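Local coordinates for putative uncharacterized protein (Streptococcus mutans, PDB 3L7N) that probably acts as a class I glutamine amidotransferase, releasing ammonia from glutamine for transfer to an acceptor that is not known, at residues Ile3-His8 / Val28-Val33; Glu9-Pro14 / Gly53-Pro58. All coordinates share one frame; numbering follows the deposited sequence.

Contacts 1 and 2 both start from strand 2-7 and the loop that follows it, but they differ in chemistry. Contact 1 is largely buried and pairs the edge strand 27-32 with strand 2-7 by five backbone hydrogen bonds. Contact 2, partly exposed, lies at the C-terminal ends of strands 2-7 and 48-51, where the following loops meet through side-chain packing and bridging waters, with no direct hydrogen bond between them. His8 ties the two together: it ends contact 1, and its ND1 probably donates to Gly53 O of contact 2. Pro14 of contact 2 also packs against Phe5 and Leu7 of contact 1.

Contact 1 of 2, residues Ile3-His8 / Val28-Val33; sequences IHFILH and VSMTKV
Val28 opens the pairing by setting CG1, anti to its backbone N (chi1 167°), obliquely against the Phe5 ring, with CG1 4.0 Å from Phe5 CD2. Its CA-H also leans on Ile3 O, the same oxygen that accepts the N-H of Ser29 at 2.9 Å from Ser29 N. Ser29 then answers with its own carbonyl: Phe5 N donates to Ser29 O in a nearly straight bond (173° at the hydrogen), and this oxygen also lies at the edge of the Phe5 ring, near its plane. Met30 turns to the face shared with Phe5 and Leu7, where its CG packs on Phe5 CB at 3.7 Å, and the chain, bent at chi3, carries CE to within 4.0 Å of Leu7 CD1. Helix 15-23 covers this side, with Leu18 touching Met30 and Ala21 touching Val28; strand 2-7, this helix and strand 27-32 form a beta-alpha-beta unit, which brings the two strands side by side and parallel at the margin of the sheet of the glutaminase domain. Thr31 points to the other face, beside His4 and Ile6, where Ile6 CD1 lies 4.0 Å from Thr31 CB and Pro40 touches both His4 and Thr31. Through its backbone Thr31 bonds twice to strand 2-7, its N donating to Phe5 O and its O accepting from Leu7 N, the latter bond 2.9 Å long. Lys32 starts out on the Leu7 side, but its extended chain leads away from strand 2-7, while its N-H turns outward to Glu37. At Val33 the strand has ended, yet its N still reaches Leu7 O at 3.0 Å, and CG2 lies alongside His8, whose imidazole is bonded through NE2 to Glu73.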
loop_
_atom_site.group_PDB
_atom_site.type_symbol
_atom_site.label_atom_id
_atom_site.label_comp_id
_atom_site.label_asym_id
_atom_site.label_seq_id
_atom_site.Cartn_x
_atom_site.Cartn_y
_atom_site.Cartn_z
ATOM N N ILE A 3 -4.868 -15.748 -3.001
ATOM C CA ILE A 3 -4.561 -14.402 -2.631
ATOM C C ILE A 3 -5.880 -13.661 -2.433
ATOM O O ILE A 3 -6.701 -13.585 -3.390
ATOM C CB ILE A 3 -3.813 -13.741 -3.772
ATOM C CG1 ILE A 3 -2.508 -14.422 -3.996
ATOM C CG2 ILE A 3 -3.634 -12.194 -3.574
ATOM C CD1 ILE A 3 -1.707 -13.716 -5.016
ATOM N N HIS A 4 -6.110 -13.111 -1.217
ATOM C CA HIS A 4 -7.350 -12.357 -0.945
ATOM C C HIS A 4 -7.107 -10.850 -0.790
ATOM O O HIS A 4 -6.311 -10.437 0.069
ATOM C CB HIS A 4 -8.089 -12.930 0.304
ATOM C CG HIS A 4 -9.460 -12.363 0.494
ATOM N ND1 HIS A 4 -9.686 -11.187 1.189
ATOM C CD2 HIS A 4 -10.669 -12.728 -0.035
ATOM C CE1 HIS A 4 -10.987 -10.877 1.126
ATOM N NE2 HIS A 4 -11.602 -11.794 0.395
ATOM N N PHE A 5 -7.815 -10.030 -1.592
ATOM C CA PHE A 5 -7.682 -8.555 -1.556
ATOM C C PHE A 5 -8.736 -7.909 -0.720
ATOM O O PHE A 5 -9.940 -8.278 -0.798
ATOM C CB PHE A 5 -7.839 -7.990 -2.927
ATOM C CG PHE A 5 -6.654 -8.192 -3.818
ATOM C CD1 PHE A 5 -5.657 -7.197 -3.927
ATOM C CD2 PHE A 5 -6.523 -9.344 -4.562
ATOM C CE1 PHE A 5 -4.538 -7.392 -4.720
ATOM C CE2 PHE A 5 -5.384 -9.544 -5.357
ATOM C CZ PHE A 5 -4.400 -8.534 -5.446
ATOM N N ILE A 6 -8.351 -6.888 0.029
ATOM C CA ILE A 6 -9.329 -6.054 0.715
ATOM C C ILE A 6 -9.313 -4.679 0.066
ATOM O O ILE A 6 -8.256 -4.066 -0.056
ATOM C CB ILE A 6 -8.989 -5.898 2.258
ATOM C CG1 ILE A 6 -8.781 -7.232 2.914
ATOM C CG2 ILE A 6 -10.031 -5.079 2.959
ATOM C CD1 ILE A 6 -9.971 -7.935 3.118
ATOM N N LEU A 7 -10.445 -4.219 -0.440
ATOM C CA LEU A 7 -10.454 -2.995 -1.228
ATOM C C LEU A 7 -11.423 -1.985 -0.613
ATOM O O LEU A 7 -12.443 -2.368 -0.080
ATOM C CB LEU A 7 -10.823 -3.301 -2.643
ATOM C CG LEU A 7 -10.041 -4.350 -3.429
ATOM C CD1 LEU A 7 -10.614 -4.404 -4.766
ATOM C CD2 LEU A 7 -8.604 -4.037 -3.508
ATOM N N HIS A 8 -11.051 -0.717 -0.604
ATOM C CA HIS A 8 -11.720 0.245 0.245
ATOM C C HIS A 8 -12.330 1.371 -0.587
ATOM O O HIS A 8 -12.949 2.278 -0.043
ATOM C CB HIS A 8 -10.727 0.895 1.250
ATOM C CG HIS A 8 -9.991 -0.076 2.125
ATOM N ND1 HIS A 8 -8.641 -0.342 1.958
ATOM C CD2 HIS A 8 -10.346 -0.668 3.296
ATOM C CE1 HIS A 8 -8.234 -1.156 2.920
ATOM N NE2 HIS A 8 -9.247 -1.371 3.745
ATOM N N VAL A 28 -7.427 -15.553 -7.140
ATOM C CA VAL A 28 -7.748 -14.252 -6.507
ATOM C C VAL A 28 -9.194 -14.193 -5.901
ATOM O O VAL A 28 -10.137 -14.568 -6.546
ATOM C CB VAL A 28 -7.628 -13.177 -7.518
ATOM C CG1 VAL A 28 -8.200 -11.974 -7.039
ATOM C CG2 VAL A 28 -6.221 -12.973 -7.882
ATOM N N SER A 29 -9.342 -13.693 -4.688
ATOM C CA SER A 29 -10.700 -13.286 -4.203
ATOM C C SER A 29 -10.628 -11.888 -3.679
ATOM O O SER A 29 -9.557 -11.396 -3.459
ATOM C CB SER A 29 -11.224 -14.245 -3.126
ATOM O OG SER A 29 -10.180 -14.661 -2.270
ATOM N N MET A 30 -11.752 -11.228 -3.488
ATOM C CA MET A 30 -11.709 -9.854 -3.036
ATOM C C MET A 30 -12.818 -9.520 -2.061
ATOM O O MET A 30 -13.822 -10.180 -2.036
ATOM C CB MET A 30 -11.849 -8.959 -4.184
ATOM C CG MET A 30 -10.717 -8.887 -5.036
ATOM S SD MET A 30 -11.299 -8.465 -6.655
ATOM C CE MET A 30 -10.004 -7.470 -7.229
ATOM N N THR A 31 -12.673 -8.434 -1.316
ATOM C CA THR A 31 -13.740 -7.966 -0.500
ATOM C C THR A 31 -13.843 -6.550 -0.805
ATOM O O THR A 31 -12.907 -5.796 -0.587
ATOM C CB THR A 31 -13.416 -8.144 1.036
ATOM O OG1 THR A 31 -13.332 -9.540 1.354
ATOM C CG2 THR A 31 -14.488 -7.517 1.884
ATOM N N LYS A 32 -14.942 -6.123 -1.334
ATOM C CA LYS A 32 -15.021 -4.731 -1.627
ATOM C C LYS A 32 -15.804 -4.006 -0.516
ATOM O O LYS A 32 -17.038 -3.929 -0.575
ATOM C CB LYS A 32 -15.625 -4.530 -2.983
ATOM C CG LYS A 32 -14.781 -5.019 -4.055
ATOM C CD LYS A 32 -15.541 -5.195 -5.362
ATOM C CE LYS A 32 -14.696 -5.912 -6.403
ATOM N NZ LYS A 32 -15.440 -6.205 -7.606
ATOM N N VAL A 33 -15.107 -3.554 0.550
ATOM C CA VAL A 33 -15.826 -3.057 1.715
ATOM C C VAL A 33 -16.743 -1.886 1.419
ATOM O O VAL A 33 -17.808 -1.787 1.984
ATOM C CB VAL A 33 -14.941 -2.769 2.860
ATOM C CG1 VAL A 33 -14.139 -3.961 3.167
ATOM C CG2 VAL A 33 -14.053 -1.568 2.585
#

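Contact 2 of 2, residues Glu9-Pro14 / Gly53-Pro58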
loop_
_atom_site.group_PDB
_atom_site.type_symbol
_atom_site.label_atom_id
_atom_site.label_comp_id
_atom_site.label_asym_id
_atom_site.label_seq_id
_atom_site.Cartn_x
_atom_site.Cartn_y
_atom_site.Cartn_z
ATOM N N GLU A 9 -12.007 1.397 -1.871
ATOM C CA GLU A 9 -12.698 2.251 -2.841
ATOM C C GLU A 9 -12.302 1.947 -4.295
ATOM O O GLU A 9 -11.266 1.209 -4.558
ATOM C CB GLU A 9 -12.560 3.715 -2.513
ATOM C CG GLU A 9 -13.801 4.292 -1.852
ATOM C CD GLU A 9 -14.953 4.507 -2.845
ATOM O OE1 GLU A 9 -15.155 3.649 -3.784
ATOM O OE2 GLU A 9 -15.611 5.558 -2.752
ATOM N N THR A 10 -13.199 2.367 -5.232
ATOM C CA THR A 10 -13.083 2.083 -6.718
ATOM C C THR A 10 -11.791 2.678 -7.235
ATOM O O THR A 10 -11.078 2.036 -7.999
ATOM C CB THR A 10 -14.317 2.685 -7.521
ATOM O OG1 THR A 10 -14.488 4.030 -7.172
ATOM C CG2 THR A 10 -15.655 1.956 -7.155
ATOM N N PHE A 11 -11.380 3.819 -6.655
ATOM C CA PHE A 11 -10.085 4.441 -7.010
ATOM C C PHE A 11 -8.838 3.945 -6.200
ATOM O O PHE A 11 -7.711 4.437 -6.406
ATOM C CB PHE A 11 -10.170 5.940 -6.940
ATOM C CG PHE A 11 -10.771 6.447 -5.693
ATOM C CD1 PHE A 11 -9.939 6.810 -4.573
ATOM C CD2 PHE A 11 -12.165 6.643 -5.602
ATOM C CE1 PHE A 11 -10.504 7.340 -3.356
ATOM C CE2 PHE A 11 -12.774 7.185 -4.394
ATOM C CZ PHE A 11 -11.921 7.531 -3.263
ATOM N N GLU A 12 -9.028 3.014 -5.305
ATOM C CA GLU A 12 -7.916 2.401 -4.653
ATOM C C GLU A 12 -7.754 0.970 -5.172
ATOM O O GLU A 12 -8.009 -0.048 -4.414
ATOM C CB GLU A 12 -8.152 2.405 -3.194
ATOM C CG GLU A 12 -8.487 3.723 -2.686
ATOM C CD GLU A 12 -7.288 4.554 -2.477
ATOM O OE1 GLU A 12 -6.143 4.026 -2.733
ATOM O OE2 GLU A 12 -7.447 5.722 -1.982
ATOM N N ALA A 13 -7.451 0.858 -6.458
ATOM C CA ALA A 13 -7.495 -0.440 -7.145
ATOM C C ALA A 13 -6.268 -1.291 -6.860
ATOM O O ALA A 13 -5.172 -0.772 -6.731
ATOM C CB ALA A 13 -7.616 -0.211 -8.619
ATOM N N PRO A 14 -6.413 -2.603 -6.922
ATOM C CA PRO A 14 -5.244 -3.430 -6.742
ATOM C C PRO A 14 -4.122 -3.191 -7.828
ATOM O O PRO A 14 -2.955 -3.701 -7.668
ATOM C CB PRO A 14 -5.800 -4.848 -6.865
ATOM C CG PRO A 14 -7.071 -4.703 -7.604
ATOM C CD PRO A 14 -7.592 -3.379 -7.343
ATOM N N GLY A 53 -5.196 0.696 -0.577
ATOM C CA GLY A 53 -5.310 1.987 0.038
ATOM C C GLY A 53 -6.748 2.358 0.263
ATOM O O GLY A 53 -7.632 1.513 0.177
ATOM N N GLY A 54 -6.982 3.609 0.621
ATOM C CA GLY A 54 -8.289 4.074 0.829
ATOM C C GLY A 54 -8.356 5.509 1.287
ATOM O O GLY A 54 -7.480 5.989 1.972
ATOM N N PRO A 55 -9.432 6.186 0.954
ATOM C CA PRO A 55 -9.608 7.534 1.470
ATOM C C PRO A 55 -9.754 7.603 3.056
ATOM O O PRO A 55 -9.699 8.684 3.605
ATOM C CB PRO A 55 -10.925 7.983 0.809
ATOM C CG PRO A 55 -11.729 6.737 0.748
ATOM C CD PRO A 55 -10.709 5.619 0.439
ATOM N N GLN A 56 -10.064 6.477 3.726
ATOM C CA GLN A 56 -10.233 6.495 5.201
ATOM C C GLN A 56 -8.876 6.568 5.874
ATOM O O GLN A 56 -7.797 6.373 5.218
ATOM C CB GLN A 56 -10.954 5.242 5.698
ATOM C CG GLN A 56 -12.244 4.924 4.986
ATOM C CD GLN A 56 -12.031 4.139 3.645
ATOM O OE1 GLN A 56 -10.904 4.028 3.114
ATOM N NE2 GLN A 56 -13.105 3.644 3.105
ATOM N N SER A 57 -8.907 6.842 7.164
ATOM C CA SER A 57 -7.731 6.673 8.026
ATOM C C SER A 57 -7.996 5.426 8.878
ATOM O O SER A 57 -9.181 4.951 8.948
ATOM C CB SER A 57 -7.560 7.919 8.945
ATOM O OG SER A 57 -8.422 7.825 10.110
ATOM N N PRO A 58 -6.937 4.904 9.608
ATOM C CA PRO A 58 -7.233 3.756 10.494
ATOM C C PRO A 58 -8.144 4.145 11.621
ATOM O O PRO A 58 -8.536 3.312 12.387
ATOM C CB PRO A 58 -5.885 3.370 11.025
ATOM C CG PRO A 58 -4.961 3.826 10.039
ATOM C CD PRO A 58 -5.495 5.079 9.440
HETATM O O HOH W 1 -4.639 1.947 -3.197
HETATM O O HOH W 2 -8.285 -0.155 -1.612
#
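Glu12 presents its carboxylate to the backbone of Gly53 and Gly54, its CD 3.3 Å from Gly54 N. CG stands anti to the carbonyl carbon (chi1 -52°), and a bend at chi2 brings CD to the Gly53-Gly54 backbone. Both oxygens lie near Gly54 N, but the angles are too poor for a hydrogen bond, and the polar link to this loop is made by water instead. One water donates to Glu12 OE1 at 2.6 Å and accepts from Gly53 N; a second donates to Glu12 O and to Gly53 O, so the side chain and the backbone of Glu12 are each bridged to Gly53. The loops follow the parallel strands 2-7 and 48-51 at their C-terminal ends, the edge where active sites of alpha/beta folds gather, and Gly53 touches the Gly89-Cys91-Gly93 segment, consistent with the nucleophile elbow of class I amidotransferases. Beyond the carboxylate, Pro55 is met by two side chains. Glu9 crosses it at about a right angle, its CB 4.0 Å from Pro55 CD, and Phe11 comes in obliquely with CZ 4.1 Å from Pro55 CG. Glu9 CB also sits over one face of the Phe11 ring, 3.9 Å above the plane and towards the rim. A type I turn from Glu9 to Glu12, closed by a hydrogen bond from Glu12 N to Glu9 O, brings these side chains together, and Thr10 N holds Glu9 OE1 at 2.8 Å on the anti side, 34° out of the carboxylate plane. Phe11 also touches Leu190 and Gln193 of helix 184-193.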